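PDB 5HMQ: 3-dehydroshikimate dehydratase from Pseudomonas putida, which catalyses the metal-dependent dehydration of 3-dehydroshikimate to protocatechuate, a common intermediate of quinate and shikimate degradation. Local coordinates for residues C[320-325]-C[339-344]; C[350-355]-C[408-413]; C[329-334]-C[395-400]; C[335-340]-C[422-427]; C[259-264]-C[458-463]. One frame throughout, in Å; residues are numbered along the deposited sequence.

Contact 1 (C[320-325]-C[339-344]); sequences LGFAEA and GDINIV
Phe322 meets Ile341 and Ile343 inside the first VOC module of the dioxygenase-like half, a βαβββ unit in which helix 307-319 packs on one face of its sheet. Strands 323-328 and 341-346 are not direct neighbours there, since strand 333-338 runs between them, and the two segments join through side chains alone. Following the later segment, Gly339 and Asp340 form the turn that leads out of strand 333-338, and the carboxylate of Asp340 makes a salt bridge with Arg370. Ile341 then starts the strand and points at the ring: its CG2, anti to the backbone N because chi1 is -46°, reaches the edge of Phe322 near the ring plane, 3.6 Å from CE2. Asn342 faces the other way, its ND2 bonded to the backbone O of Glu299 on the adjoining strand. Ile343 returns to the ring side, and its extended chain brings CD1 obliquely to the same end of the phenyl group. Leu317 of helix 307-319 touches both Phe322 and Ile343, which places the cluster between helix and sheet. Before Phe322 the helix closes in a Schellman motif, with Gly321 at positive phi (103°), and the chain turns there toward strand 323-328. Both isoleucines cross the phenylalanine at about a right angle, and Ile343 CD1 lies 3.7 Å from Phe322 CZ.

Contact 2 (C[350-355]-C[408-413]); sequences YSFGHN and GSLLYL
Backbone to backbone the segments stay apart: the first turn of helix 352-360 presents Phe352 to the start of strand 410-414, and no hydrogen bond links the two. Leu410 comes from the opposite direction and lays CD1 over one face of the Phe352 ring, a CH-pi contact 4.0 Å from the centroid and 17° off the normal, while its CG packs 3.8 Å from Phe352 CZ. At the ring edge, near its plane, lies Gly408 O, 3.8 Å from Phe352 CE1; this carbonyl also accepts a hydrogen bond from Tyr40 of the second subunit. Tyr412 runs past Phe352 in the opposite direction, its OH oblique to the ring at 4.1 Å from Phe352 CE2 and hydrogen-bonded to Glu302. Phe352 reaches the strand with CG anti to its backbone N (chi1 150°). Ahead of the helix, Ser351 OG caps His354 N weakly at 3.4 Å. This is an N-capped helix packed by its first aromatic residue on a strand of the VOC sheet, beside the dimer interface.

Contact 3 (C[329-334]-C[395-400]); sequences RSKEVQ and PNECEV
The carboxylate of Glu397 is met by the ammonium of Lys331 from above its plane, at the surface of the first VOC module: the two form a salt bridge, Lys331 NZ 3.2 Å from Glu397 OE1 and 37° out of that plane. The second flat group, the Asn396 amide, holds together the loop between strands 388-389 and 402-404 on which Glu397 sits. Its ND2 donates in the amide plane to Val400 O, 2.9 Å away at 169°, and also bonds to Phe389 O, while its OD1 accepts from Cys398 N at 3.0 Å, closing an Asx turn. Lys331 CA and Glu397 CA are 11.3 Å apart, a gap bridged by both side chains, each extended beyond CG and slanting across the other. The other oxygen, Glu397 OE2, takes a weak hydrogen bond from Phe352 N at the start of helix 352-360. One glutamate thus links the loop before strand 333-338 to a helix N-terminus, and the lysine charge and helix end would probably stabilise its anionic form.

Contact 4 (C[335-340]-C[422-427]); sequences LLRQGD and TLYDTD
Tyr424, with more surface buried than either partner, sets its ring against Leu335 and Arg337 of strand 333-338, which approach from the same side of the ring plane. Leu335 crosses it at about a right angle, with CD2 3.6 Å from Tyr424 CD1 and CD1 4.1 Å from Tyr424 CE1. Arg337 comes obliquely to the CD2-CE2 half: its NH2 lies 3.3 Å from Tyr424 CD2, and the guanidinium and ring planes are 74° apart, so the groups do not stack. A bend at chi3 (-135°) in an otherwise extended chain brings that nitrogen in, while NE makes a weak hydrogen bond to Asn342 OD1. The tyrosine's polar end is held beyond the contact, its OH bonded to Glu299. Thr422 OG1 accepts from Tyr424 N at 2.7 Å, a capping bond in the turn leading into the helix. The short helix 424-427 thus lies against the sheet of the first VOC module, just before edge strand 428-430, its aromatic residue packed on the sheet face.

Contact 5 (C[259-264]-C[458-463]); sequences GLRSLL and WVLFYK
Apolar packing comes first: Leu460 of helix 455-465 projects toward helix 252-276 and fits between Arg261 and Ser262. Its CD2 lies 3.7 Å from Ser262 CB, and its CG is 4.0 Å from Arg261 CD, so the methylene part of the arginine serves as a hydrocarbon wall. Leu460 CG stands anti to the backbone N (chi1 175°), carrying its methyls across. A mixed polar-aromatic contact follows. Arg261, bent at chi3, runs alongside Phe461 in the same direction, and its NH1 meets the ring edge near the ring plane, 3.8 Å from Phe461 CD1; the planes lie 56° apart, so this is no stack over a face. No hydrogen bond links the two segments: Ser262 OG donates to Gly259 O at 2.7 Å, a carbonyl that also receives Leu263 N, whereas Arg261 NE donates to the backbone O of Phe384 in the dioxygenase-like half, a further tie between the domains. The axes of segments 259-264 and 458-463 approach to 10.5 Å, their N-to-C directions 38° apart, a spacing filled by these side chains. This helix-helix packing joins the last helix of the TIM barrel to a helix of the second VOC module, at the interface between dehydratase and dioxygenase-like domains.

How the contacts relate
Contacts 1, 2, 4 and 5 are buried, and contact 3 lies at the surface. Contacts 1 and 4 sit closest together, centres about 8 Å apart: they share Gly339 and Asp340, and the strands carrying them are hydrogen-bonded neighbours in one sheet. Contact 3 uses the same strand 333-338 as contact 4 and touches contact 2, where Glu397 OE2 packs against Ser351. The buried pairs rely on aromatic rings and aliphatic branches, with an arginine added in contacts 4 and 5, whereas contact 3 rests on one ionic pair. Contact 5 alone bridges the two domains; the others are nested in the loop it closes, and Leu411 of contact 2 reaches its Phe461 and Tyr462.

Contact 1 (C[320-325]-C[339-344])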
# COMPACT_ATOMS: atom_id res chain seq x y z
N LEU C 320 -36.54 6.88 -0.19
CA LEU C 320 -35.96 7.92 0.65
C LEU C 320 -36.52 9.31 0.35
O LEU C 320 -36.05 10.29 0.94
CB LEU C 320 -34.44 7.94 0.51
CG LEU C 320 -33.72 6.86 1.32
CD1 LEU C 320 -32.30 6.64 0.78
CD2 LEU C 320 -33.68 7.24 2.80
N GLY C 321 -37.50 9.42 -0.54
CA GLY C 321 -38.20 10.67 -0.77
C GLY C 321 -37.81 11.42 -2.02
O GLY C 321 -38.31 12.54 -2.22
N PHE C 322 -36.95 10.87 -2.87
CA PHE C 322 -36.52 11.57 -4.07
C PHE C 322 -37.55 11.41 -5.17
O PHE C 322 -38.19 10.36 -5.30
CB PHE C 322 -35.16 11.04 -4.54
CG PHE C 322 -34.01 11.47 -3.67
CD1 PHE C 322 -33.68 10.75 -2.53
CD2 PHE C 322 -33.26 12.59 -3.98
CE1 PHE C 322 -32.63 11.14 -1.73
CE2 PHE C 322 -32.21 12.99 -3.18
CZ PHE C 322 -31.89 12.26 -2.05
N ALA C 323 -37.72 12.47 -5.96
CA ALA C 323 -38.61 12.46 -7.12
C ALA C 323 -37.81 12.22 -8.39
O ALA C 323 -36.67 12.67 -8.51
CB ALA C 323 -39.37 13.77 -7.23
N GLU C 324 -38.41 11.49 -9.33
CA GLU C 324 -37.82 11.32 -10.65
C GLU C 324 -37.93 12.64 -11.40
O GLU C 324 -38.97 12.94 -11.99
CB GLU C 324 -38.52 10.20 -11.41
CG GLU C 324 -38.46 8.85 -10.73
CD GLU C 324 -38.98 7.73 -11.61
OE1 GLU C 324 -38.21 7.24 -12.46
OE2 GLU C 324 -40.16 7.34 -11.46
N ALA C 325 -36.86 13.42 -11.41
CA ALA C 325 -36.92 14.75 -12.00
C ALA C 325 -36.85 14.72 -13.52
O ALA C 325 -37.10 15.75 -14.15
CB ALA C 325 -35.80 15.63 -11.45
N GLY C 339 -35.32 18.50 -2.30
CA GLY C 339 -34.77 19.68 -1.66
C GLY C 339 -33.66 20.28 -2.49
O GLY C 339 -33.84 20.63 -3.67
N ASP C 340 -32.47 20.40 -1.90
CA ASP C 340 -31.31 20.91 -2.61
C ASP C 340 -30.36 19.77 -2.99
O ASP C 340 -29.21 20.02 -3.38
CB ASP C 340 -30.60 21.95 -1.72
CG ASP C 340 -29.45 22.64 -2.40
OD1 ASP C 340 -29.71 23.56 -3.20
OD2 ASP C 340 -28.28 22.28 -2.13
N ILE C 341 -30.83 18.53 -2.94
CA ILE C 341 -30.05 17.35 -3.30
C ILE C 341 -30.38 16.95 -4.72
O ILE C 341 -31.55 16.71 -5.05
CB ILE C 341 -30.31 16.19 -2.32
CG1 ILE C 341 -30.28 16.69 -0.88
CG2 ILE C 341 -29.29 15.08 -2.53
CD1 ILE C 341 -31.06 15.82 0.09
N ASN C 342 -29.36 16.87 -5.57
CA ASN C 342 -29.49 16.37 -6.93
C ASN C 342 -28.62 15.14 -7.09
O ASN C 342 -27.44 15.16 -6.73
CB ASN C 342 -29.10 17.44 -7.96
CG ASN C 342 -29.96 18.68 -7.86
OD1 ASN C 342 -31.14 18.65 -8.21
ND2 ASN C 342 -29.38 19.78 -7.39
N ILE C 343 -29.20 14.05 -7.60
CA ILE C 343 -28.49 12.79 -7.78
C ILE C 343 -28.68 12.33 -9.21
O ILE C 343 -29.81 12.23 -9.69
CB ILE C 343 -28.97 11.72 -6.78
CG1 ILE C 343 -28.59 12.11 -5.36
CG2 ILE C 343 -28.37 10.37 -7.13
CD1 ILE C 343 -29.10 11.17 -4.30
N VAL C 344 -27.57 12.05 -9.89
CA VAL C 344 -27.57 11.65 -11.29
C VAL C 344 -27.21 10.17 -11.36
O VAL C 344 -26.14 9.76 -10.89
CB VAL C 344 -26.59 12.50 -12.12
CG1 VAL C 344 -26.58 12.05 -13.57
CG2 VAL C 344 -26.90 13.99 -11.98

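Contact 2 (C[350-355]-C[408-413])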
# COMPACT_ATOMS: atom_id res chain seq x y z
N TYR C 350 -20.39 2.40 -22.52
CA TYR C 350 -19.27 2.79 -23.38
C TYR C 350 -18.89 4.25 -23.13
O TYR C 350 -18.94 5.10 -24.03
CB TYR C 350 -19.61 2.57 -24.86
CG TYR C 350 -20.49 1.37 -25.11
CD1 TYR C 350 -21.69 1.52 -25.80
CD2 TYR C 350 -20.18 0.12 -24.59
CE1 TYR C 350 -22.52 0.45 -26.02
CE2 TYR C 350 -21.01 -0.96 -24.81
CZ TYR C 350 -22.18 -0.78 -25.52
OH TYR C 350 -23.01 -1.85 -25.74
N SER C 351 -18.51 4.53 -21.89
CA SER C 351 -18.31 5.90 -21.46
C SER C 351 -17.45 5.90 -20.21
O SER C 351 -17.04 4.84 -19.71
CB SER C 351 -19.66 6.58 -21.20
OG SER C 351 -20.37 5.92 -20.16
N PHE C 352 -17.16 7.10 -19.71
CA PHE C 352 -16.45 7.24 -18.45
C PHE C 352 -17.18 6.52 -17.32
O PHE C 352 -16.57 5.74 -16.58
CB PHE C 352 -16.26 8.73 -18.14
CG PHE C 352 -16.21 9.05 -16.67
CD1 PHE C 352 -15.06 8.80 -15.94
CD2 PHE C 352 -17.30 9.61 -16.04
CE1 PHE C 352 -15.01 9.11 -14.59
CE2 PHE C 352 -17.26 9.92 -14.69
CZ PHE C 352 -16.11 9.67 -13.97
N GLY C 353 -18.48 6.75 -17.20
CA GLY C 353 -19.25 6.09 -16.16
C GLY C 353 -19.25 4.58 -16.28
O GLY C 353 -19.12 3.87 -15.28
N HIS C 354 -19.40 4.06 -17.50
CA HIS C 354 -19.46 2.62 -17.69
C HIS C 354 -18.14 1.95 -17.30
O HIS C 354 -18.15 0.89 -16.66
CB HIS C 354 -19.81 2.29 -19.14
CG HIS C 354 -20.06 0.83 -19.39
ND1 HIS C 354 -19.96 0.27 -20.65
CD2 HIS C 354 -20.40 -0.17 -18.55
CE1 HIS C 354 -20.22 -1.03 -20.56
NE2 HIS C 354 -20.50 -1.32 -19.30
N ASN C 355 -17.01 2.55 -17.68
CA ASN C 355 -15.72 2.04 -17.23
C ASN C 355 -15.64 2.02 -15.71
O ASN C 355 -15.20 1.03 -15.11
CB ASN C 355 -14.59 2.87 -17.82
CG ASN C 355 -14.46 2.71 -19.32
OD1 ASN C 355 -14.97 1.75 -19.90
ND2 ASN C 355 -13.77 3.64 -19.97
N GLY C 408 -10.24 7.28 -9.88
CA GLY C 408 -10.65 7.67 -11.21
C GLY C 408 -11.75 8.71 -11.27
O GLY C 408 -11.98 9.30 -12.33
N SER C 409 -12.39 8.98 -10.13
CA SER C 409 -13.52 9.90 -10.07
C SER C 409 -13.12 11.34 -10.37
O SER C 409 -11.96 11.75 -10.25
CB SER C 409 -14.19 9.83 -8.70
OG SER C 409 -13.27 10.14 -7.67
N LEU C 410 -14.13 12.12 -10.76
CA LEU C 410 -14.00 13.50 -11.21
C LEU C 410 -14.68 14.45 -10.23
O LEU C 410 -15.59 14.06 -9.49
CB LEU C 410 -14.62 13.68 -12.60
CG LEU C 410 -14.03 12.82 -13.72
CD1 LEU C 410 -14.71 13.10 -15.04
CD2 LEU C 410 -12.52 13.04 -13.82
N LEU C 411 -14.21 15.70 -10.22
CA LEU C 411 -14.84 16.78 -9.46
C LEU C 411 -15.20 17.89 -10.43
O LEU C 411 -14.32 18.58 -10.96
CB LEU C 411 -13.92 17.30 -8.36
CG LEU C 411 -13.57 16.36 -7.21
CD1 LEU C 411 -12.45 16.94 -6.36
CD2 LEU C 411 -14.79 16.10 -6.34
N TYR C 412 -16.50 18.07 -10.68
CA TYR C 412 -16.96 19.12 -11.57
C TYR C 412 -17.04 20.45 -10.83
O TYR C 412 -17.49 20.52 -9.68
CB TYR C 412 -18.34 18.80 -12.15
CG TYR C 412 -18.46 17.44 -12.78
CD1 TYR C 412 -17.75 17.11 -13.93
CD2 TYR C 412 -19.32 16.49 -12.25
CE1 TYR C 412 -17.88 15.87 -14.52
CE2 TYR C 412 -19.46 15.25 -12.84
CZ TYR C 412 -18.74 14.94 -13.96
OH TYR C 412 -18.87 13.70 -14.54
N LEU C 413 -16.60 21.52 -11.50
CA LEU C 413 -16.62 22.86 -10.94
C LEU C 413 -17.81 23.60 -11.55
O LEU C 413 -17.71 24.17 -12.64
CB LEU C 413 -15.30 23.58 -11.22
CG LEU C 413 -14.05 22.80 -10.81
CD1 LEU C 413 -12.79 23.56 -11.16
CD2 LEU C 413 -14.09 22.47 -9.32

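Contact 3 (C[329-334]-C[395-400])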
# COMPACT_ATOMS: atom_id res chain seq x y z
N ARG C 329 -31.88 13.54 -22.37
CA ARG C 329 -32.55 13.59 -23.67
C ARG C 329 -32.02 12.53 -24.64
O ARG C 329 -32.75 12.09 -25.53
CB ARG C 329 -32.45 14.98 -24.28
CG ARG C 329 -32.96 16.08 -23.36
CD ARG C 329 -32.88 17.44 -24.02
NE ARG C 329 -32.74 18.51 -23.04
CZ ARG C 329 -33.42 19.65 -23.08
NH1 ARG C 329 -34.30 19.87 -24.04
NH2 ARG C 329 -33.22 20.58 -22.15
N SER C 330 -30.75 12.13 -24.50
CA SER C 330 -30.18 11.20 -25.46
C SER C 330 -29.50 10.00 -24.80
O SER C 330 -29.37 8.94 -25.41
CB SER C 330 -29.18 11.92 -26.37
OG SER C 330 -28.26 12.68 -25.60
N LYS C 331 -29.06 10.16 -23.56
CA LYS C 331 -28.33 9.12 -22.85
C LYS C 331 -29.21 8.43 -21.81
O LYS C 331 -30.27 8.92 -21.43
CB LYS C 331 -27.08 9.70 -22.19
CG LYS C 331 -26.15 10.42 -23.15
CD LYS C 331 -25.04 11.14 -22.41
CE LYS C 331 -24.03 11.73 -23.37
NZ LYS C 331 -22.97 12.49 -22.66
N GLU C 332 -28.73 7.27 -21.35
CA GLU C 332 -29.41 6.51 -20.30
C GLU C 332 -28.99 7.06 -18.93
O GLU C 332 -28.28 6.43 -18.15
CB GLU C 332 -29.11 5.03 -20.43
CG GLU C 332 -29.75 4.39 -21.66
CD GLU C 332 -31.26 4.51 -21.63
OE1 GLU C 332 -31.89 3.97 -20.69
OE2 GLU C 332 -31.83 5.15 -22.54
N VAL C 333 -29.48 8.27 -18.65
CA VAL C 333 -29.10 9.03 -17.47
C VAL C 333 -30.37 9.52 -16.79
O VAL C 333 -31.19 10.21 -17.42
CB VAL C 333 -28.19 10.22 -17.83
CG1 VAL C 333 -28.05 11.15 -16.65
CG2 VAL C 333 -26.82 9.72 -18.27
N GLN C 334 -30.53 9.19 -15.52
CA GLN C 334 -31.69 9.58 -14.74
C GLN C 334 -31.30 10.59 -13.68
O GLN C 334 -30.25 10.46 -13.03
CB GLN C 334 -32.35 8.37 -14.08
CG GLN C 334 -33.11 7.47 -15.04
CD GLN C 334 -34.38 8.12 -15.55
OE1 GLN C 334 -34.88 9.07 -14.95
NE2 GLN C 334 -34.92 7.59 -16.64
N PRO C 395 -12.53 12.03 -19.97
CA PRO C 395 -13.62 11.44 -19.18
C PRO C 395 -14.68 12.44 -18.76
O PRO C 395 -15.71 12.03 -18.21
CB PRO C 395 -12.88 10.88 -17.96
CG PRO C 395 -11.75 11.83 -17.77
CD PRO C 395 -11.32 12.24 -19.17
N ASN C 396 -14.47 13.73 -19.00
CA ASN C 396 -15.40 14.77 -18.59
C ASN C 396 -16.46 14.94 -19.67
O ASN C 396 -16.19 15.51 -20.73
CB ASN C 396 -14.66 16.08 -18.33
CG ASN C 396 -15.58 17.19 -17.85
OD1 ASN C 396 -16.75 16.96 -17.54
ND2 ASN C 396 -15.06 18.41 -17.79
N GLU C 397 -17.66 14.44 -19.40
CA GLU C 397 -18.78 14.56 -20.33
C GLU C 397 -19.72 15.70 -19.97
O GLU C 397 -20.79 15.82 -20.57
CB GLU C 397 -19.54 13.23 -20.40
CG GLU C 397 -18.67 12.08 -20.88
CD GLU C 397 -19.44 10.80 -21.09
OE1 GLU C 397 -20.69 10.84 -21.05
OE2 GLU C 397 -18.79 9.74 -21.30
N CYS C 398 -19.35 16.52 -18.99
CA CYS C 398 -20.06 17.76 -18.71
C CYS C 398 -19.38 18.92 -19.44
O CYS C 398 -18.30 18.78 -20.01
CB CYS C 398 -20.10 18.03 -17.20
SG CYS C 398 -21.14 16.89 -16.27
N GLU C 399 -20.04 20.07 -19.43
CA GLU C 399 -19.52 21.25 -20.10
C GLU C 399 -18.77 22.20 -19.17
O GLU C 399 -18.15 23.15 -19.65
CB GLU C 399 -20.66 22.00 -20.81
CG GLU C 399 -21.41 21.11 -21.79
CD GLU C 399 -22.12 21.88 -22.89
OE1 GLU C 399 -21.89 23.10 -23.00
OE2 GLU C 399 -22.90 21.26 -23.64
N VAL C 400 -18.80 21.95 -17.86
CA VAL C 400 -18.00 22.70 -16.90
C VAL C 400 -16.64 22.00 -16.77
O VAL C 400 -16.52 20.83 -17.14
CB VAL C 400 -18.71 22.80 -15.54
CG1 VAL C 400 -20.02 23.55 -15.68
CG2 VAL C 400 -18.94 21.41 -14.96

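Contact 4 (C[335-340]-C[422-427])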
# COMPACT_ATOMS: atom_id res chain seq x y z
N LEU C 335 -32.14 11.61 -13.51
CA LEU C 335 -31.94 12.64 -12.50
C LEU C 335 -33.01 12.49 -11.43
O LEU C 335 -34.20 12.40 -11.74
CB LEU C 335 -32.01 14.03 -13.13
CG LEU C 335 -31.95 15.21 -12.17
CD1 LEU C 335 -30.62 15.23 -11.43
CD2 LEU C 335 -32.16 16.52 -12.90
N LEU C 336 -32.58 12.46 -10.17
CA LEU C 336 -33.49 12.44 -9.04
C LEU C 336 -33.19 13.62 -8.13
O LEU C 336 -32.04 14.06 -8.01
CB LEU C 336 -33.41 11.13 -8.23
CG LEU C 336 -34.04 9.88 -8.85
CD1 LEU C 336 -33.12 9.23 -9.88
CD2 LEU C 336 -34.52 8.89 -7.79
N ARG C 337 -34.24 14.15 -7.50
CA ARG C 337 -34.16 15.44 -6.84
C ARG C 337 -34.97 15.41 -5.55
O ARG C 337 -36.04 14.80 -5.49
CB ARG C 337 -34.67 16.53 -7.79
CG ARG C 337 -34.24 17.94 -7.48
CD ARG C 337 -34.65 18.83 -8.64
NE ARG C 337 -33.59 19.75 -9.04
CZ ARG C 337 -33.53 20.36 -10.22
NH1 ARG C 337 -34.48 20.15 -11.12
NH2 ARG C 337 -32.53 21.19 -10.49
N GLN C 338 -34.45 16.08 -4.52
CA GLN C 338 -35.19 16.29 -3.28
C GLN C 338 -34.55 17.45 -2.54
O GLN C 338 -33.37 17.37 -2.18
CB GLN C 338 -35.19 15.03 -2.41
CG GLN C 338 -35.90 15.22 -1.07
CD GLN C 338 -35.99 13.95 -0.26
OE1 GLN C 338 -36.61 13.92 0.80
NE2 GLN C 338 -35.37 12.88 -0.76
N GLY C 339 -35.32 18.50 -2.30
CA GLY C 339 -34.77 19.68 -1.66
C GLY C 339 -33.66 20.28 -2.49
O GLY C 339 -33.84 20.63 -3.67
N ASP C 340 -32.47 20.40 -1.90
CA ASP C 340 -31.31 20.91 -2.61
C ASP C 340 -30.36 19.77 -2.99
O ASP C 340 -29.21 20.02 -3.38
CB ASP C 340 -30.60 21.95 -1.72
CG ASP C 340 -29.45 22.64 -2.40
OD1 ASP C 340 -29.71 23.56 -3.20
OD2 ASP C 340 -28.28 22.28 -2.13
N THR C 422 -30.17 26.65 -15.89
CA THR C 422 -29.32 25.74 -15.12
C THR C 422 -28.43 24.84 -15.96
O THR C 422 -28.06 25.18 -17.08
CB THR C 422 -30.19 24.83 -14.23
OG1 THR C 422 -30.63 23.70 -14.98
CG2 THR C 422 -31.41 25.60 -13.70
N LEU C 423 -28.05 23.69 -15.40
CA LEU C 423 -27.40 22.61 -16.13
C LEU C 423 -28.38 21.51 -16.50
O LEU C 423 -28.15 20.79 -17.48
CB LEU C 423 -26.26 22.02 -15.29
CG LEU C 423 -25.50 20.75 -15.69
CD1 LEU C 423 -24.06 20.83 -15.18
CD2 LEU C 423 -26.18 19.48 -15.15
N TYR C 424 -29.47 21.38 -15.74
CA TYR C 424 -30.40 20.27 -15.93
C TYR C 424 -31.43 20.59 -17.01
O TYR C 424 -31.81 19.70 -17.78
CB TYR C 424 -31.08 19.95 -14.61
CG TYR C 424 -30.11 19.84 -13.45
CD1 TYR C 424 -29.32 18.71 -13.27
CD2 TYR C 424 -29.97 20.88 -12.53
CE1 TYR C 424 -28.43 18.61 -12.22
CE2 TYR C 424 -29.09 20.79 -11.47
CZ TYR C 424 -28.32 19.65 -11.32
OH TYR C 424 -27.44 19.56 -10.27
N ASP C 425 -31.89 21.84 -17.09
CA ASP C 425 -32.84 22.20 -18.14
C ASP C 425 -32.25 22.04 -19.53
O ASP C 425 -33.00 21.95 -20.50
CB ASP C 425 -33.32 23.65 -17.97
CG ASP C 425 -34.11 23.87 -16.70
OD1 ASP C 425 -35.32 23.56 -16.69
OD2 ASP C 425 -33.53 24.36 -15.72
N THR C 426 -30.92 22.01 -19.65
CA THR C 426 -30.29 21.93 -20.96
C THR C 426 -30.13 20.50 -21.45
O THR C 426 -30.39 20.22 -22.63
CB THR C 426 -28.93 22.64 -20.93
OG1 THR C 426 -28.21 22.24 -19.76
CG2 THR C 426 -29.11 24.15 -20.94
N ASP C 427 -29.69 19.58 -20.58
CA ASP C 427 -29.40 18.22 -21.04
C ASP C 427 -30.49 17.22 -20.68
O ASP C 427 -30.48 16.11 -21.22
CB ASP C 427 -28.08 17.72 -20.45
CG ASP C 427 -27.03 18.81 -20.40
OD1 ASP C 427 -26.33 18.91 -19.37
OD2 ASP C 427 -26.82 19.52 -21.41

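Contact 5 (C[259-264]-C[458-463])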
# COMPACT_ATOMS: atom_id res chain seq x y z
N GLY C 259 5.27 14.95 -2.29
CA GLY C 259 6.26 15.75 -1.58
C GLY C 259 6.37 17.16 -2.12
O GLY C 259 6.32 18.14 -1.36
N LEU C 260 6.51 17.29 -3.44
CA LEU C 260 6.59 18.62 -4.04
C LEU C 260 5.31 19.40 -3.80
O LEU C 260 5.35 20.59 -3.46
CB LEU C 260 6.88 18.49 -5.54
CG LEU C 260 7.45 19.69 -6.31
CD1 LEU C 260 6.40 20.76 -6.60
CD2 LEU C 260 8.63 20.29 -5.56
N ARG C 261 4.16 18.74 -3.97
CA ARG C 261 2.88 19.39 -3.68
C ARG C 261 2.82 19.89 -2.24
O ARG C 261 2.32 20.99 -1.98
CB ARG C 261 1.73 18.42 -3.97
CG ARG C 261 0.35 18.95 -3.62
CD ARG C 261 -0.74 17.95 -3.98
NE ARG C 261 -0.99 17.92 -5.42
CZ ARG C 261 -1.77 17.03 -6.03
NH1 ARG C 261 -2.37 16.08 -5.32
NH2 ARG C 261 -1.94 17.08 -7.34
N SER C 262 3.33 19.09 -1.29
CA SER C 262 3.29 19.51 0.11
C SER C 262 4.18 20.72 0.36
O SER C 262 3.86 21.55 1.21
CB SER C 262 3.70 18.35 1.01
OG SER C 262 5.11 18.17 1.02
N LEU C 263 5.30 20.83 -0.37
CA LEU C 263 6.16 22.00 -0.22
C LEU C 263 5.49 23.25 -0.79
O LEU C 263 5.62 24.34 -0.23
CB LEU C 263 7.51 21.76 -0.88
CG LEU C 263 8.48 20.88 -0.08
CD1 LEU C 263 9.80 20.72 -0.82
CD2 LEU C 263 8.71 21.47 1.30
N LEU C 264 4.80 23.11 -1.93
CA LEU C 264 4.05 24.23 -2.48
C LEU C 264 2.98 24.70 -1.50
O LEU C 264 2.81 25.90 -1.28
CB LEU C 264 3.43 23.83 -3.82
CG LEU C 264 4.41 23.44 -4.92
CD1 LEU C 264 3.67 23.11 -6.21
CD2 LEU C 264 5.47 24.52 -5.15
N TRP C 458 -4.75 11.56 -0.14
CA TRP C 458 -6.06 12.20 -0.29
C TRP C 458 -6.18 13.43 0.60
O TRP C 458 -6.77 14.44 0.20
CB TRP C 458 -7.18 11.21 0.02
CG TRP C 458 -7.54 10.30 -1.12
CD1 TRP C 458 -6.89 9.18 -1.52
CD2 TRP C 458 -8.67 10.45 -2.00
NE1 TRP C 458 -7.53 8.61 -2.60
CE2 TRP C 458 -8.63 9.37 -2.91
CE3 TRP C 458 -9.71 11.38 -2.10
CZ2 TRP C 458 -9.58 9.20 -3.91
CZ3 TRP C 458 -10.66 11.21 -3.10
CH2 TRP C 458 -10.59 10.13 -3.99
N VAL C 459 -5.65 13.35 1.82
CA VAL C 459 -5.72 14.48 2.74
C VAL C 459 -5.01 15.69 2.14
O VAL C 459 -5.56 16.80 2.11
CB VAL C 459 -5.12 14.10 4.11
CG1 VAL C 459 -4.95 15.34 4.98
CG2 VAL C 459 -6.00 13.08 4.81
N LEU C 460 -3.79 15.49 1.65
CA LEU C 460 -3.05 16.58 1.03
C LEU C 460 -3.74 17.07 -0.24
O LEU C 460 -3.72 18.26 -0.55
CB LEU C 460 -1.61 16.14 0.73
CG LEU C 460 -0.74 17.14 -0.02
CD1 LEU C 460 -0.68 18.47 0.71
CD2 LEU C 460 0.66 16.57 -0.20
N PHE C 461 -4.36 16.15 -0.99
CA PHE C 461 -5.07 16.52 -2.20
C PHE C 461 -6.16 17.55 -1.90
O PHE C 461 -6.25 18.59 -2.57
CB PHE C 461 -5.66 15.27 -2.85
CG PHE C 461 -6.62 15.54 -3.98
CD1 PHE C 461 -6.15 15.74 -5.27
CD2 PHE C 461 -7.99 15.58 -3.76
CE1 PHE C 461 -7.03 15.98 -6.31
CE2 PHE C 461 -8.87 15.82 -4.80
CZ PHE C 461 -8.39 16.02 -6.08
N TYR C 462 -6.98 17.29 -0.88
CA TYR C 462 -8.08 18.19 -0.57
C TYR C 462 -7.61 19.43 0.18
O TYR C 462 -8.15 20.52 -0.02
CB TYR C 462 -9.15 17.45 0.24
CG TYR C 462 -10.19 16.78 -0.64
CD1 TYR C 462 -11.17 17.54 -1.28
CD2 TYR C 462 -10.20 15.41 -0.82
CE1 TYR C 462 -12.12 16.94 -2.08
CE2 TYR C 462 -11.15 14.80 -1.63
CZ TYR C 462 -12.11 15.57 -2.25
OH TYR C 462 -13.06 14.98 -3.05
N LYS C 463 -6.60 19.29 1.04
CA LYS C 463 -6.09 20.46 1.76
C LYS C 463 -5.47 21.48 0.81
O LYS C 463 -5.65 22.69 0.99
CB LYS C 463 -5.07 20.04 2.82
CG LYS C 463 -5.66 19.59 4.13
CD LYS C 463 -4.56 19.41 5.17
CE LYS C 463 -5.12 19.24 6.57
NZ LYS C 463 -4.04 19.06 7.58